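Local coordinates for protein KLLA0F20702p (Kluyveromyces lactis, PDB 5Y5A) that probably acts as the Est1 subunit of yeast telomerase, with this helical portion binding Cdc13 to help recruit the enzyme to telomeres, at residues 11-14 / 15-19; 36-39 / 40-44; 393-396 / 397-401; 402-405 / 406-410. All blocks are in the same frame, centred on the assembly; numbering follows the deposited sequence.

Interaction 1: 11-14 / 15-19; sequences TFSG and FQKQL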
loop_
_atom_site.group_PDB
_atom_site.type_symbol
_atom_site.label_atom_id
_atom_site.label_comp_id
_atom_site.label_asym_id
_atom_site.label_seq_id
_atom_site.Cartn_x
_atom_site.Cartn_y
_atom_site.Cartn_z
ATOM N N THR A 11 6.000 25.181 22.463
ATOM C CA THR A 11 6.415 26.166 21.477
ATOM C C THR A 11 5.538 26.102 20.232
ATOM O O THR A 11 5.128 27.132 19.700
ATOM C CB THR A 11 7.887 25.964 21.077
ATOM O OG1 THR A 11 8.706 25.964 22.252
ATOM C CG2 THR A 11 8.345 27.072 20.141
ATOM N N PHE A 12 5.243 24.890 19.775
ATOM C CA PHE A 12 4.477 24.718 18.545
ATOM C C PHE A 12 2.998 25.002 18.744
ATOM O O PHE A 12 2.324 25.473 17.829
ATOM C CB PHE A 12 4.681 23.314 17.982
ATOM C CG PHE A 12 5.832 23.226 17.034
ATOM C CD1 PHE A 12 7.115 22.999 17.500
ATOM C CD2 PHE A 12 5.638 23.410 15.676
ATOM C CE1 PHE A 12 8.184 22.937 16.627
ATOM C CE2 PHE A 12 6.701 23.348 14.797
ATOM C CZ PHE A 12 7.975 23.111 15.272
ATOM N N SER A 13 2.496 24.718 19.939
ATOM C CA SER A 13 1.138 25.100 20.288
ATOM C C SER A 13 0.994 26.613 20.154
ATOM O O SER A 13 -0.027 27.114 19.681
ATOM C CB SER A 13 0.797 24.645 21.705
ATOM O OG SER A 13 -0.417 25.225 22.145
ATOM N N GLY A 14 2.040 27.329 20.555
ATOM C CA GLY A 14 2.079 28.775 20.449
ATOM C C GLY A 14 2.072 29.274 19.017
ATOM O O GLY A 14 1.486 30.313 18.723
ATOM N N PHE A 15 2.729 28.542 18.124
ATOM C CA PHE A 15 2.713 28.895 16.711
ATOM C C PHE A 15 1.289 28.827 16.199
ATOM O O PHE A 15 0.816 29.732 15.510
ATOM C CB PHE A 15 3.606 27.961 15.893
ATOM C CG PHE A 15 5.064 28.085 16.209
ATOM C CD1 PHE A 15 5.563 29.235 16.785
ATOM C CD2 PHE A 15 5.935 27.049 15.928
ATOM C CE1 PHE A 15 6.903 29.350 17.078
ATOM C CE2 PHE A 15 7.279 27.162 16.221
ATOM C CZ PHE A 15 7.761 28.310 16.795
ATOM N N GLN A 16 0.617 27.734 16.548
ATOM C CA GLN A 16 -0.760 27.503 16.143
ATOM C C GLN A 16 -1.657 28.651 16.593
ATOM O O GLN A 16 -2.352 29.256 15.777
ATOM C CB GLN A 16 -1.263 26.175 16.710
ATOM C CG GLN A 16 -2.658 25.783 16.261
ATOM C CD GLN A 16 -3.004 24.357 16.631
ATOM O OE1 GLN A 16 -2.129 23.495 16.696
ATOM N NE2 GLN A 16 -4.282 24.100 16.882
ATOM N N LYS A 17 -1.617 28.963 17.887
ATOM C CA LYS A 17 -2.466 30.011 18.453
ATOM C C LYS A 17 -2.185 31.374 17.829
ATOM O O LYS A 17 -3.101 32.166 17.619
ATOM C CB LYS A 17 -2.290 30.080 19.973
ATOM C CG LYS A 17 -2.661 28.783 20.679
ATOM C CD LYS A 17 -2.746 28.933 22.192
ATOM C CE LYS A 17 -3.173 27.613 22.827
ATOM N NZ LYS A 17 -3.378 27.709 24.297
ATOM N N GLN A 18 -0.917 31.638 17.530
ATOM C CA GLN A 18 -0.533 32.861 16.838
ATOM C C GLN A 18 -1.202 32.964 15.468
ATOM O O GLN A 18 -1.752 34.006 15.112
ATOM C CB GLN A 18 0.988 32.936 16.683
ATOM C CG GLN A 18 1.722 33.367 17.944
ATOM C CD GLN A 18 3.213 33.553 17.725
ATOM O OE1 GLN A 18 3.767 33.104 16.722
ATOM N NE2 GLN A 18 3.870 34.222 18.668
ATOM N N LEU A 19 -1.159 31.874 14.708
ATOM C CA LEU A 19 -1.673 31.869 13.341
ATOM C C LEU A 19 -3.199 31.859 13.277
ATOM O O LEU A 19 -3.786 32.338 12.305
ATOM C CB LEU A 19 -1.110 30.671 12.575
ATOM C CG LEU A 19 0.359 30.818 12.179
ATOM C CD1 LEU A 19 0.883 29.551 11.534
ATOM C CD2 LEU A 19 0.541 32.015 11.253
#

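Interaction 2: 36-39 / 40-44; sequences GAIQ and MIHSK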
loop_
_atom_site.group_PDB
_atom_site.type_symbol
_atom_site.label_atom_id
_atom_site.label_comp_id
_atom_site.label_asym_id
_atom_site.label_seq_id
_atom_site.Cartn_x
_atom_site.Cartn_y
_atom_site.Cartn_z
ATOM N N GLY A 36 4.069 37.666 7.038
ATOM C CA GLY A 36 5.095 37.992 8.011
ATOM C C GLY A 36 5.134 37.011 9.166
ATOM O O GLY A 36 6.202 36.552 9.567
ATOM N N ALA A 37 3.962 36.685 9.698
ATOM C CA ALA A 37 3.860 35.729 10.791
ATOM C C ALA A 37 4.407 34.367 10.380
ATOM O O ALA A 37 5.131 33.722 11.136
ATOM C CB ALA A 37 2.419 35.603 11.251
ATOM N N ILE A 38 4.083 33.935 9.185
ATOM C CA ILE A 38 4.553 32.654 8.725
ATOM C C ILE A 38 6.045 32.657 8.578
ATOM O O ILE A 38 6.700 31.683 8.882
ATOM C CB ILE A 38 3.867 32.260 7.404
ATOM C CG1 ILE A 38 2.361 32.256 7.601
ATOM C CG2 ILE A 38 4.271 30.882 6.912
ATOM C CD1 ILE A 38 1.900 31.303 8.676
ATOM N N GLN A 39 6.574 33.753 8.080
ATOM C CA GLN A 39 8.014 33.864 7.866
ATOM C C GLN A 39 8.794 33.790 9.170
ATOM O O GLN A 39 9.867 33.190 9.228
ATOM C CB GLN A 39 8.348 35.165 7.146
ATOM C CG GLN A 39 8.107 35.116 5.658
ATOM C CD GLN A 39 8.286 36.469 5.016
ATOM O OE1 GLN A 39 8.266 37.493 5.694
ATOM N NE2 GLN A 39 8.468 36.483 3.702
ATOM N N MET A 40 8.254 34.409 10.211
ATOM C CA MET A 40 8.904 34.401 11.512
ATOM C C MET A 40 8.920 32.993 12.098
ATOM O O MET A 40 9.937 32.541 12.628
ATOM C CB MET A 40 8.204 35.365 12.466
ATOM C CG MET A 40 8.329 36.822 12.061
ATOM S SD MET A 40 10.043 37.376 11.985
ATOM C CE MET A 40 10.489 37.289 13.713
ATOM N N ILE A 41 7.790 32.299 11.991
ATOM C CA ILE A 41 7.664 30.952 12.530
ATOM C C ILE A 41 8.533 29.974 11.741
ATOM O O ILE A 41 9.193 29.113 12.323
ATOM C CB ILE A 41 6.189 30.486 12.527
ATOM C CG1 ILE A 41 5.370 31.358 13.488
ATOM C CG2 ILE A 41 6.076 29.009 12.899
ATOM C CD1 ILE A 41 3.889 31.084 13.475
ATOM N N HIS A 42 8.542 30.119 10.420
ATOM C CA HIS A 42 9.409 29.312 9.565
ATOM C C HIS A 42 10.877 29.513 9.928
ATOM O O HIS A 42 11.667 28.569 9.911
ATOM C CB HIS A 42 9.191 29.657 8.089
ATOM C CG HIS A 42 8.083 28.887 7.443
ATOM N ND1 HIS A 42 7.910 28.839 6.076
ATOM C CD2 HIS A 42 7.095 28.127 7.973
ATOM C CE1 HIS A 42 6.861 28.087 5.792
ATOM N NE2 HIS A 42 6.349 27.642 6.926
ATOM N N SER A 43 11.231 30.750 10.257
ATOM C CA SER A 43 12.608 31.090 10.591
ATOM C C SER A 43 13.060 30.399 11.873
ATOM O O SER A 43 14.208 29.972 11.983
ATOM C CB SER A 43 12.768 32.604 10.732
ATOM O OG SER A 43 14.039 32.923 11.269
ATOM N N LYS A 44 12.156 30.294 12.840
ATOM C CA LYS A 44 12.466 29.634 14.102
ATOM C C LYS A 44 12.582 28.132 13.912
ATOM O O LYS A 44 13.462 27.491 14.480
ATOM C CB LYS A 44 11.401 29.939 15.153
ATOM C CG LYS A 44 11.411 31.363 15.654
ATOM C CD LYS A 44 10.464 31.536 16.829
ATOM C CE LYS A 44 10.568 32.935 17.412
ATOM N NZ LYS A 44 9.697 33.099 18.606
#

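Interaction 3: 393-396 / 397-401; sequences KFLE and FIFKF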
loop_
_atom_site.group_PDB
_atom_site.type_symbol
_atom_site.label_atom_id
_atom_site.label_comp_id
_atom_site.label_asym_id
_atom_site.label_seq_id
_atom_site.Cartn_x
_atom_site.Cartn_y
_atom_site.Cartn_z
ATOM N N LYS A 393 -16.608 -17.867 6.818
ATOM C CA LYS A 393 -17.257 -17.552 5.544
ATOM C C LYS A 393 -16.406 -16.598 4.696
ATOM O O LYS A 393 -16.368 -16.717 3.473
ATOM C CB LYS A 393 -18.646 -16.940 5.775
ATOM C CG LYS A 393 -19.707 -17.916 6.254
ATOM C CD LYS A 393 -20.029 -18.934 5.183
ATOM C CE LYS A 393 -21.144 -19.868 5.621
ATOM N NZ LYS A 393 -21.459 -20.850 4.547
ATOM N N PHE A 394 -15.727 -15.654 5.347
ATOM C CA PHE A 394 -14.884 -14.696 4.625
ATOM C C PHE A 394 -13.665 -15.410 4.053
ATOM O O PHE A 394 -13.287 -15.194 2.906
ATOM C CB PHE A 394 -14.440 -13.539 5.537
ATOM C CG PHE A 394 -13.829 -12.364 4.787
ATOM C CD1 PHE A 394 -14.006 -12.222 3.413
ATOM C CD2 PHE A 394 -13.071 -11.414 5.457
ATOM C CE1 PHE A 394 -13.450 -11.149 2.722
ATOM C CE2 PHE A 394 -12.503 -10.332 4.772
ATOM C CZ PHE A 394 -12.695 -10.204 3.402
ATOM N N LEU A 395 -13.055 -16.255 4.872
ATOM C CA LEU A 395 -11.871 -17.006 4.483
ATOM C C LEU A 395 -12.204 -17.929 3.306
ATOM O O LEU A 395 -11.410 -18.081 2.376
ATOM C CB LEU A 395 -11.347 -17.796 5.683
ATOM C CG LEU A 395 -9.858 -18.124 5.814
ATOM C CD1 LEU A 395 -8.986 -16.926 5.498
ATOM C CD2 LEU A 395 -9.591 -18.614 7.227
ATOM N N GLU A 396 -13.399 -18.516 3.342
ATOM C CA GLU A 396 -13.876 -19.353 2.246
ATOM C C GLU A 396 -13.956 -18.558 0.951
ATOM O O GLU A 396 -13.504 -19.031 -0.088
ATOM C CB GLU A 396 -15.247 -19.951 2.568
ATOM C CG GLU A 396 -15.213 -21.090 3.568
ATOM C CD GLU A 396 -16.598 -21.567 3.954
ATOM O OE1 GLU A 396 -17.584 -21.005 3.431
ATOM O OE2 GLU A 396 -16.699 -22.502 4.780
ATOM N N PHE A 397 -14.538 -17.358 1.020
ATOM C CA PHE A 397 -14.643 -16.496 -0.152
ATOM C C PHE A 397 -13.258 -16.144 -0.669
ATOM O O PHE A 397 -13.017 -16.118 -1.871
ATOM C CB PHE A 397 -15.419 -15.202 0.158
ATOM C CG PHE A 397 -15.303 -14.170 -0.928
ATOM C CD1 PHE A 397 -15.935 -14.364 -2.154
ATOM C CD2 PHE A 397 -14.536 -13.029 -0.744
ATOM C CE1 PHE A 397 -15.814 -13.424 -3.181
ATOM C CE2 PHE A 397 -14.407 -12.086 -1.756
ATOM C CZ PHE A 397 -15.048 -12.281 -2.983
ATOM N N ILE A 398 -12.349 -15.854 0.254
ATOM C CA ILE A 398 -10.995 -15.494 -0.135
ATOM C C ILE A 398 -10.342 -16.642 -0.903
ATOM O O ILE A 398 -9.734 -16.433 -1.957
ATOM C CB ILE A 398 -10.154 -15.100 1.096
ATOM C CG1 ILE A 398 -10.704 -13.791 1.673
ATOM C CG2 ILE A 398 -8.691 -14.930 0.725
ATOM C CD1 ILE A 398 -9.959 -13.265 2.847
ATOM N N PHE A 399 -10.497 -17.866 -0.408
ATOM C CA PHE A 399 -9.864 -18.993 -1.089
ATOM C C PHE A 399 -10.603 -19.361 -2.372
ATOM O O PHE A 399 -10.013 -19.909 -3.296
ATOM C CB PHE A 399 -9.740 -20.183 -0.137
ATOM C CG PHE A 399 -8.501 -20.117 0.707
ATOM C CD1 PHE A 399 -8.469 -19.338 1.851
ATOM C CD2 PHE A 399 -7.343 -20.759 0.307
ATOM C CE1 PHE A 399 -7.315 -19.247 2.621
ATOM C CE2 PHE A 399 -6.181 -20.667 1.069
ATOM C CZ PHE A 399 -6.171 -19.915 2.228
ATOM N N LYS A 400 -11.882 -19.018 -2.442
ATOM C CA LYS A 400 -12.619 -19.128 -3.688
ATOM C C LYS A 400 -11.962 -18.231 -4.746
ATOM O O LYS A 400 -11.773 -18.637 -5.894
ATOM C CB LYS A 400 -14.084 -18.739 -3.480
ATOM C CG LYS A 400 -14.933 -18.887 -4.723
ATOM C CD LYS A 400 -16.389 -18.564 -4.448
ATOM C CE LYS A 400 -17.219 -18.762 -5.710
ATOM N NZ LYS A 400 -18.674 -18.554 -5.474
ATOM N N PHE A 401 -11.606 -17.013 -4.336
ATOM C CA PHE A 401 -10.921 -16.052 -5.204
ATOM C C PHE A 401 -9.559 -16.580 -5.653
ATOM O O PHE A 401 -9.200 -16.473 -6.829
ATOM C CB PHE A 401 -10.751 -14.716 -4.475
ATOM C CG PHE A 401 -10.269 -13.600 -5.351
ATOM C CD1 PHE A 401 -11.170 -12.830 -6.070
ATOM C CD2 PHE A 401 -8.917 -13.308 -5.444
ATOM C CE1 PHE A 401 -10.734 -11.788 -6.873
ATOM C CE2 PHE A 401 -8.471 -12.267 -6.251
ATOM C CZ PHE A 401 -9.378 -11.511 -6.963
#

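Interaction 4: 402-405 / 406-410; sequences FTHL and IDKVI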
loop_
_atom_site.group_PDB
_atom_site.type_symbol
_atom_site.label_atom_id
_atom_site.label_comp_id
_atom_site.label_asym_id
_atom_site.label_seq_id
_atom_site.Cartn_x
_atom_site.Cartn_y
_atom_site.Cartn_z
ATOM N N PHE A 402 -8.813 -17.141 -4.700
ATOM C CA PHE A 402 -7.533 -17.805 -4.973
ATOM C C PHE A 402 -7.663 -18.874 -6.054
ATOM O O PHE A 402 -6.965 -18.840 -7.063
ATOM C CB PHE A 402 -6.971 -18.469 -3.707
ATOM C CG PHE A 402 -6.396 -17.513 -2.698
ATOM C CD1 PHE A 402 -6.533 -16.143 -2.845
ATOM C CD2 PHE A 402 -5.713 -17.999 -1.589
ATOM C CE1 PHE A 402 -6.003 -15.281 -1.914
ATOM C CE2 PHE A 402 -5.181 -17.140 -0.653
ATOM C CZ PHE A 402 -5.327 -15.773 -0.816
ATOM N N THR A 403 -8.555 -19.836 -5.836
ATOM C CA THR A 403 -8.683 -20.948 -6.769
ATOM C C THR A 403 -9.176 -20.472 -8.128
ATOM O O THR A 403 -8.814 -21.035 -9.159
ATOM C CB THR A 403 -9.623 -22.041 -6.230
ATOM O OG1 THR A 403 -10.930 -21.496 -6.028
ATOM C CG2 THR A 403 -9.105 -22.561 -4.915
ATOM N N HIS A 404 -9.998 -19.432 -8.135
ATOM C CA HIS A 404 -10.421 -18.834 -9.399
ATOM C C HIS A 404 -9.208 -18.230 -10.123
ATOM O O HIS A 404 -9.001 -18.480 -11.311
ATOM C CB HIS A 404 -11.496 -17.770 -9.167
ATOM C CG HIS A 404 -12.110 -17.252 -10.426
ATOM N ND1 HIS A 404 -12.918 -18.023 -11.234
ATOM C CD2 HIS A 404 -12.034 -16.038 -11.021
ATOM C CE1 HIS A 404 -13.314 -17.308 -12.271
ATOM N NE2 HIS A 404 -12.793 -16.098 -12.163
ATOM N N LEU A 405 -8.404 -17.459 -9.395
ATOM C CA LEU A 405 -7.151 -16.920 -9.926
ATOM C C LEU A 405 -6.241 -18.009 -10.465
ATOM O O LEU A 405 -5.696 -17.889 -11.547
ATOM C CB LEU A 405 -6.388 -16.148 -8.854
ATOM C CG LEU A 405 -6.756 -14.688 -8.634
ATOM C CD1 LEU A 405 -5.700 -14.018 -7.769
ATOM C CD2 LEU A 405 -6.900 -13.996 -9.977
ATOM N N ILE A 406 -6.047 -19.057 -9.675
ATOM C CA ILE A 406 -5.175 -20.148 -10.077
ATOM C C ILE A 406 -5.741 -20.893 -11.290
ATOM O O ILE A 406 -5.066 -21.040 -12.305
ATOM C CB ILE A 406 -4.960 -21.137 -8.922
ATOM C CG1 ILE A 406 -4.226 -20.435 -7.778
ATOM C CG2 ILE A 406 -4.186 -22.365 -9.417
ATOM C CD1 ILE A 406 -4.359 -21.114 -6.440
ATOM N N ASP A 407 -6.988 -21.342 -11.185
ATOM C CA ASP A 407 -7.581 -22.163 -12.233
ATOM C C ASP A 407 -7.742 -21.407 -13.549
ATOM O O ASP A 407 -7.435 -21.946 -14.602
ATOM C CB ASP A 407 -8.945 -22.715 -11.794
ATOM C CG ASP A 407 -8.844 -23.664 -10.600
ATOM O OD1 ASP A 407 -7.714 -24.002 -10.186
ATOM O OD2 ASP A 407 -9.896 -24.071 -10.070
ATOM N N LYS A 408 -8.216 -20.162 -13.514
ATOM C CA LYS A 408 -8.567 -19.508 -14.778
ATOM C C LYS A 408 -7.494 -18.553 -15.284
ATOM O O LYS A 408 -7.552 -18.119 -16.436
ATOM C CB LYS A 408 -9.901 -18.754 -14.654
ATOM C CG LYS A 408 -11.045 -19.556 -14.044
ATOM C CD LYS A 408 -11.414 -20.761 -14.883
ATOM C CE LYS A 408 -12.542 -21.537 -14.227
ATOM N NZ LYS A 408 -12.776 -22.836 -14.904
ATOM N N VAL A 409 -6.512 -18.216 -14.451
ATOM C CA VAL A 409 -5.531 -17.224 -14.892
ATOM C C VAL A 409 -4.095 -17.751 -14.865
ATOM O O VAL A 409 -3.472 -17.894 -15.914
ATOM C CB VAL A 409 -5.612 -15.920 -14.051
ATOM C CG1 VAL A 409 -4.667 -14.880 -14.612
ATOM C CG2 VAL A 409 -7.035 -15.376 -14.038
ATOM N N ILE A 410 -3.575 -18.037 -13.678
ATOM C CA ILE A 410 -2.183 -18.451 -13.542
ATOM C C ILE A 410 -1.917 -19.749 -14.310
ATOM O O ILE A 410 -0.873 -19.886 -14.946
ATOM C CB ILE A 410 -1.782 -18.624 -12.057
ATOM C CG1 ILE A 410 -2.093 -17.346 -11.264
ATOM C CG2 ILE A 410 -0.309 -18.960 -11.942
ATOM C CD1 ILE A 410 -1.816 -17.453 -9.751
#

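Interaction 1: 11-14 / 15-19
Phe15 packs against both Phe12 and Thr11 on the amino-terminal alpha-helix 7-21, pairing an i/i+3 aromatic contact with an i/i+4 methyl contact. Its CB sits 3.4 Å from Phe12 O. CG stands beside the backbone N and anti to the carbonyl carbon (chi1 -66°), which lays the ring across Thr11 O, an atom 3.5 Å from the plane of the Phe15 ring and over its centre. On one flank Phe15 CD2 approaches Phe12 CD2 to 3.7 Å. The edge of Phe15 thus faces the flat side of Phe12 in a T-shaped stack, with planes at 72°. At the far end Phe15 CZ meets the methyl CG2 of Thr11 at 3.6 Å, the two side chains running alongside each other. Phe12 packs on Ile45 and Met48 of helix 33-53 and on Leu84 of helix 78-105, and Phe15 on Ile41, so both rings face helix 33-53. An alanine in place of Phe15 is likely to deprive the Phe12 face of its edge partner and open a gap beside the Thr11 methyl. Gln16 OE1 hydrogen-bonds ND1 of His88. Thr11 O, besides lying over the ring, accepts the backbone N-H of Phe15 at 3.2 Å in a bent bond (141°).

Interaction 2: 36-39 / 40-44
Ile38 and His42 meet through their first torsions: in Ile38 (chi1 -57°) the branch CG2 is the one trans to the backbone nitrogen, while in His42 (chi1 -87°) CG lies anti to the carbonyl carbon, and the two side chains leave the helix alongside each other. The methyl CG2 then sits over one face of the imidazole, 13° off the ring normal, in a CH-pi contact. Its nearest ring atom is His42 NE2, 3.8 Å from Ile38 CG2. The root of the His42 side chain rests on the preceding turn, with His42 CB 3.3 Å from Ile38 O. That carbonyl also accepts the His42 backbone N-H at 2.9 Å, one link in the i/i+4 ladder of alpha-helix 33-53, which packs antiparallel to helix 7-21 at the amino-terminal end of an all-helical fold. The buried polar end of His42 is satisfied outside this helix: NE2 hydrogen-bonds NE2 of His90, the two rings meeting steeply, and Gln129 and Leu133 of helix 113-144 also touch it. Ile38 meanwhile reaches Ile93, and Ile41 reaches Val89, both on helix 78-105. Ile41 repeats the pattern of leaning on a carbonyl, its CG1 3.3 Å from Ala37 O. On the exposed flank Met40 places CG 3.3 Å from Gly36 O before its chain bends, and Ser43 N donates to Gln39 O at 3.0 Å.

Interaction 3: 393-396 / 397-401
Ile398 lays its terminal methyl on the ring of Phe394, a CH-pi contact spanning one turn of the helix. Ile398 CD1 stands 4.0 Å from the centroid of the Phe394 ring, 9° off the normal, and Ile398 CG1 adds a second touch 4.0 Å from Phe394 CE1. The ring is brought there by a chi1 of -167°, which sets CG trans to the backbone nitrogen. His324 stacks on Phe394 as well. Replacing Phe394 by an alanine would probably leave the Ile398 methyl without its ring face, strip His324 of its stacking partner and open a gap where the ring lay.

The other apolar contacts are rim to rim or alongside. Phe397 brings CD2 to within 4.1 Å of Phe394 CE1, the two rings touching at their edges. Leu395 runs alongside Phe399, and its CD1 reaches Phe399 CE1. Phe399 continues into an aromatic cluster with Phe442 and Phe449.

Among the polar contacts, Leu395 O accepts the Phe399 N-H at 2.9 Å, part of the regular i/i+4 bonding of alpha-helix 385-410. The same oxygen lies in the plane of the Phe399 ring, 3.2 Å from Phe399 CD1. This helix lies in the Est1 DNA/RNA binding region, of the TPR clan. Lys400 NZ makes a weak hydrogen bond with Gln343 OE1.

Across this turn the polar bonds are all main-chain, so the side chains here meet by apolar and CH-pi contact, whose fit depends on how the rings are turned, joining the helix to helices 339-379, 421-433 and 437-444.

Interaction 4: 402-405 / 406-410
Leu405 O is gripped by two backbone N-H groups from the following turn. Ile410 N donates at 3.0 Å in a straight bond (165°) nearly along the C=O axis, whereas Val409 N, at a similar range, makes a weak one bent to 133°. The five-residue step to Ile410 marks a wider pi-type turn at the carboxyl end of helix 385-410, within the TPR-clan Est1 DNA/RNA binding region. Beside this turn, Val409 CG2 packs 4.3 Å from Leu405 CD2, and the pair faces Tyr354, Ile361, Tyr422 and Met425 of helices 339-379 and 421-433. Earlier in the helix, Asp407 N gives Thr403 O a 2.7 Å bond. Asp407 folds its carboxylate back over the same carbonyl, with CG 3.0 Å from Thr403 O; Ser452 OG hydrogen-bonds Asp407 OD1, which probably helps hold the carboxylate in place. On the flank facing helix 339-379, with CG anti to the backbone N (chi1 -172°), the His404 ring lies beside Lys408 and meets it at about a right angle: Lys408 CB lies over one face of the imidazole and Lys408 CG is 3.7 Å from His404 CE1. The imidazole's NE2 hydrogen-bonds Phe347 O, which probably helps fix the rotation of the ring.

How the interactions relate
From the N terminus, interaction 1 comes first, on helix 7-21, and interaction 2 follows on the next helix, 33-53. The two touch: Phe15 and Leu19 pack on Ile41, packing together the antiparallel pair of helices at the amino-terminal end of the chain. Interactions 3 and 4 adjoin on helix 385-410, centres 13 Å apart, which packs there against helices 339-379 and 421-433, with 437-444 near interaction 3 and 447-462 near interaction 4. Each contact is local and closes no long loop, and the four run in series, neither nesting nor crossing. Centres of interactions 1 and 3 are about 51 Å apart, on opposite sides of the chain's centre.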